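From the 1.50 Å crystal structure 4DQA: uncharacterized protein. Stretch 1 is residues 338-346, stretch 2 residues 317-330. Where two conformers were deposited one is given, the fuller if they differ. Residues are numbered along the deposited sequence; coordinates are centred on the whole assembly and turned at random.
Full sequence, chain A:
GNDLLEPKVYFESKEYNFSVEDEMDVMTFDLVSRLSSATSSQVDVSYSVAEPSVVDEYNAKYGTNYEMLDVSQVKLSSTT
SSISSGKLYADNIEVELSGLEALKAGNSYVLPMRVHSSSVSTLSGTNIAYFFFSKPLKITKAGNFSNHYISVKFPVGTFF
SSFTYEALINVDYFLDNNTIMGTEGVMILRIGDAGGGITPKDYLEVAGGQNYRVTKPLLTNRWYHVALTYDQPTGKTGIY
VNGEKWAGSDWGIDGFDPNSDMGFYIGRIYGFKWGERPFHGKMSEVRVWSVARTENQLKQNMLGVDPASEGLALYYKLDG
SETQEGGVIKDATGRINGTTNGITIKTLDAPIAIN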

# COMPACT_ATOMS: atom_id res chain seq x y z
N GLY A 338 -10.09 1.65 20.26
CA GLY A 338 -9.55 0.51 20.96
C GLY A 338 -8.98 0.90 22.31
O GLY A 338 -8.43 2.00 22.46
N THR A 339 -9.14 0.06 23.30
CA THR A 339 -8.60 0.32 24.63
C THR A 339 -7.23 -0.32 24.69
O THR A 339 -7.03 -1.47 24.23
CB THR A 339 -9.52 -0.26 25.73
OG1 THR A 339 -10.78 0.46 25.72
CG2 THR A 339 -8.92 -0.09 27.12
N THR A 340 -6.25 0.40 25.22
CA THR A 340 -4.87 -0.08 25.18
C THR A 340 -4.07 0.42 26.36
O THR A 340 -4.40 1.45 26.95
CB THR A 340 -4.18 0.37 23.86
OG1 THR A 340 -2.84 -0.12 23.81
CG2 THR A 340 -4.14 1.87 23.75
N ASN A 341 -3.04 -0.34 26.72
CA ASN A 341 -2.05 0.15 27.67
C ASN A 341 -0.95 1.00 27.03
O ASN A 341 -0.04 1.47 27.72
CB ASN A 341 -1.48 -0.97 28.55
CG ASN A 341 -0.82 -2.09 27.79
OD1 ASN A 341 -1.08 -2.33 26.62
ND2 ASN A 341 0.07 -2.79 28.48
N GLY A 342 -1.08 1.23 25.73
CA GLY A 342 -0.25 2.20 25.03
C GLY A 342 0.71 1.52 24.08
O GLY A 342 1.50 0.70 24.50
N ILE A 343 0.64 1.89 22.82
CA ILE A 343 1.48 1.30 21.79
C ILE A 343 2.57 2.31 21.45
O ILE A 343 2.32 3.32 20.77
CB ILE A 343 0.69 0.92 20.56
CG1 ILE A 343 -0.48 -0.02 20.90
CG2 ILE A 343 1.63 0.24 19.55
CD1 ILE A 343 -0.13 -1.26 21.73
N THR A 344 3.78 2.09 21.95
CA THR A 344 4.89 2.96 21.64
C THR A 344 5.29 2.76 20.19
O THR A 344 5.48 1.62 19.73
CB THR A 344 6.06 2.67 22.54
OG1 THR A 344 5.64 2.85 23.90
CG2 THR A 344 7.22 3.59 22.25
N ILE A 345 5.41 3.86 19.46
CA ILE A 345 5.78 3.85 18.04
C ILE A 345 7.30 3.95 17.92
O ILE A 345 7.93 4.92 18.34
CB ILE A 345 5.09 4.95 17.26
CG1 ILE A 345 3.57 4.83 17.40
CG2 ILE A 345 5.49 4.86 15.77
CD1 ILE A 345 2.99 3.49 17.04
N LYS A 346 7.90 2.89 17.38
CA LYS A 346 9.34 2.78 17.23
C LYS A 346 9.76 3.19 15.82
O LYS A 346 8.99 3.01 14.87
CB LYS A 346 9.79 1.33 17.53
CG LYS A 346 9.65 0.94 19.01
CD LYS A 346 10.36 -0.39 19.33
CE LYS A 346 10.75 -0.53 20.81
NZ LYS A 346 11.37 -1.88 21.01
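Stretch 2 (317-330) KLDGSETQEGGVIK

How does stretch 2 run past stretch 1? It folds back on itself as a hairpin, with a type I' turn from Glu325 to Val328 closed by Val328 N to Glu325 O (3.0 Å) and Glu325 N to Val328 O (3.1 Å). The returning strand, 328-330, lies antiparallel to strand 338-340, the N-to-C directions 138° apart and the axes 4.6 Å apart at closest approach. Gly338 pairs with Ile329 and Thr339 with Val328, the CA atoms of the latter pair 4.6 Å apart.

Which backbone groups does this pairing satisfy? Gly338 is bonded through both its polar atoms: its N donates to Ile329 O at 2.9 Å, and its O accepts from Ile329 N at 2.7 Å. Two residues on, Thr340 N donates to Gly327 O at 2.9 Å. Between these bonds the carbonyls also receive CA-H...O contacts, Val328 CA to Gly338 O at 3.1 Å and Thr339 CA to Gly327 O at 3.4 Å.

What serves the loop beyond the strand? The side-chain amide of Gln324 acts much like a strand's backbone, offering a donor and an acceptor to one residue. Ile343 N donates to Gln324 OE1 at 3.0 Å, while Gln324 NE2 donates to Ile343 O at 2.9 Å; both bonds are nearly straight, at 169°. Within stretch 1, Gly342 N donates to Thr340 OG1 at 2.9 Å.

What do the apolar side chains rest on? Thr340 CG2 lies 3.7 Å from Ile329 CG2, and Ile343 CG1 is 4.3 Å from Ile329 CD1. Farther along, Ile345 CD1 approaches Leu318 CB at 4.2 Å, and Ile345 CG2 packs over the backbone, 3.7 Å from Gly320 N. That segment of stretch 2 is held by its own acids: Glu322 OE1 accepts from Leu318 N at 2.8 Å, and Asp319 OD1 accepts from Ser321 N at 3.0 Å.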

# COMPACT_ATOMS: atom_id res chain seq x y z
N LYS A 317 -2.40 1.57 11.41
CA LYS A 317 -1.12 1.66 10.72
C LYS A 317 0.04 1.44 11.69
O LYS A 317 1.03 0.80 11.35
CB LYS A 317 -0.97 3.02 10.03
CG LYS A 317 -2.03 3.23 8.96
CD LYS A 317 -1.86 4.53 8.14
CE LYS A 317 -0.62 4.49 7.23
NZ LYS A 317 -0.70 3.41 6.19
N LEU A 318 -0.10 2.00 12.89
CA LEU A 318 0.95 2.00 13.93
C LEU A 318 2.25 2.67 13.46
O LEU A 318 3.34 2.19 13.73
CB LEU A 318 1.18 0.59 14.52
CG LEU A 318 -0.08 -0.10 15.00
CD1 LEU A 318 0.25 -1.49 15.52
CD2 LEU A 318 -0.83 0.70 16.04
N ASP A 319 2.09 3.78 12.75
CA ASP A 319 3.20 4.58 12.28
C ASP A 319 3.26 5.94 12.95
O ASP A 319 4.05 6.79 12.54
CB ASP A 319 3.14 4.75 10.77
CG ASP A 319 1.94 5.57 10.31
OD1 ASP A 319 1.03 5.81 11.13
OD2 ASP A 319 1.90 5.94 9.11
N GLY A 320 2.45 6.13 13.99
CA GLY A 320 2.38 7.40 14.69
C GLY A 320 1.21 8.25 14.26
O GLY A 320 0.92 9.27 14.90
N SER A 321 0.54 7.89 13.18
CA SER A 321 -0.57 8.71 12.70
C SER A 321 -1.88 8.48 13.45
O SER A 321 -2.80 9.29 13.29
CB SER A 321 -0.79 8.50 11.20
OG SER A 321 -1.19 7.19 10.86
N GLU A 322 -1.98 7.44 14.27
CA GLU A 322 -3.18 7.27 15.10
C GLU A 322 -3.10 8.07 16.38
O GLU A 322 -2.06 8.18 17.02
CB GLU A 322 -3.45 5.81 15.46
CG GLU A 322 -4.05 4.99 14.31
CD GLU A 322 -3.06 4.20 13.48
OE1 GLU A 322 -2.01 3.77 14.01
OE2 GLU A 322 -3.38 4.01 12.29
N THR A 323 -4.24 8.60 16.74
CA THR A 323 -4.40 9.28 18.00
C THR A 323 -4.48 8.30 19.15
O THR A 323 -5.36 7.43 19.17
CB THR A 323 -5.70 10.10 17.96
OG1 THR A 323 -5.55 11.16 17.01
CG2 THR A 323 -6.04 10.67 19.32
N GLN A 324 -3.59 8.46 20.11
CA GLN A 324 -3.65 7.80 21.41
C GLN A 324 -3.84 8.83 22.49
O GLN A 324 -3.06 9.78 22.60
CB GLN A 324 -2.36 7.01 21.68
CG GLN A 324 -2.18 5.86 20.72
CD GLN A 324 -1.04 4.93 21.11
OE1 GLN A 324 -1.08 4.28 22.16
NE2 GLN A 324 -0.04 4.83 20.23
N GLU A 325 -4.90 8.66 23.28
CA GLU A 325 -5.14 9.50 24.45
C GLU A 325 -6.11 8.82 25.37
O GLU A 325 -6.98 8.08 24.91
CB GLU A 325 -5.69 10.85 24.05
CG GLU A 325 -5.90 11.79 25.27
CD GLU A 325 -4.60 12.08 26.04
OE1 GLU A 325 -4.23 11.30 26.99
OE2 GLU A 325 -3.93 13.08 25.66
N GLY A 326 -5.92 8.99 26.67
CA GLY A 326 -6.88 8.52 27.67
C GLY A 326 -7.16 7.03 27.78
O GLY A 326 -8.21 6.62 28.32
N GLY A 327 -6.21 6.23 27.35
CA GLY A 327 -6.34 4.78 27.34
C GLY A 327 -6.90 4.24 26.02
O GLY A 327 -7.11 3.04 25.90
N VAL A 328 -7.13 5.11 25.05
CA VAL A 328 -7.74 4.74 23.78
C VAL A 328 -6.73 4.91 22.66
O VAL A 328 -5.89 5.82 22.70
CB VAL A 328 -8.96 5.63 23.53
CG1 VAL A 328 -9.51 5.48 22.14
CG2 VAL A 328 -10.03 5.33 24.59
N ILE A 329 -6.76 4.01 21.68
CA ILE A 329 -6.07 4.22 20.41
C ILE A 329 -7.15 4.18 19.32
O ILE A 329 -7.85 3.15 19.13
CB ILE A 329 -4.90 3.23 20.15
CG1 ILE A 329 -4.24 3.54 18.81
CG2 ILE A 329 -5.35 1.77 20.23
CD1 ILE A 329 -2.92 2.74 18.59
N LYS A 330 -7.31 5.30 18.62
CA LYS A 330 -8.35 5.44 17.62
C LYS A 330 -7.84 4.95 16.28
O LYS A 330 -6.80 5.38 15.82
CB LYS A 330 -8.76 6.91 17.51
CG LYS A 330 -9.13 7.51 18.84
CD LYS A 330 -9.55 8.97 18.72
CE LYS A 330 -10.76 9.14 17.82
NZ LYS A 330 -12.02 8.70 18.48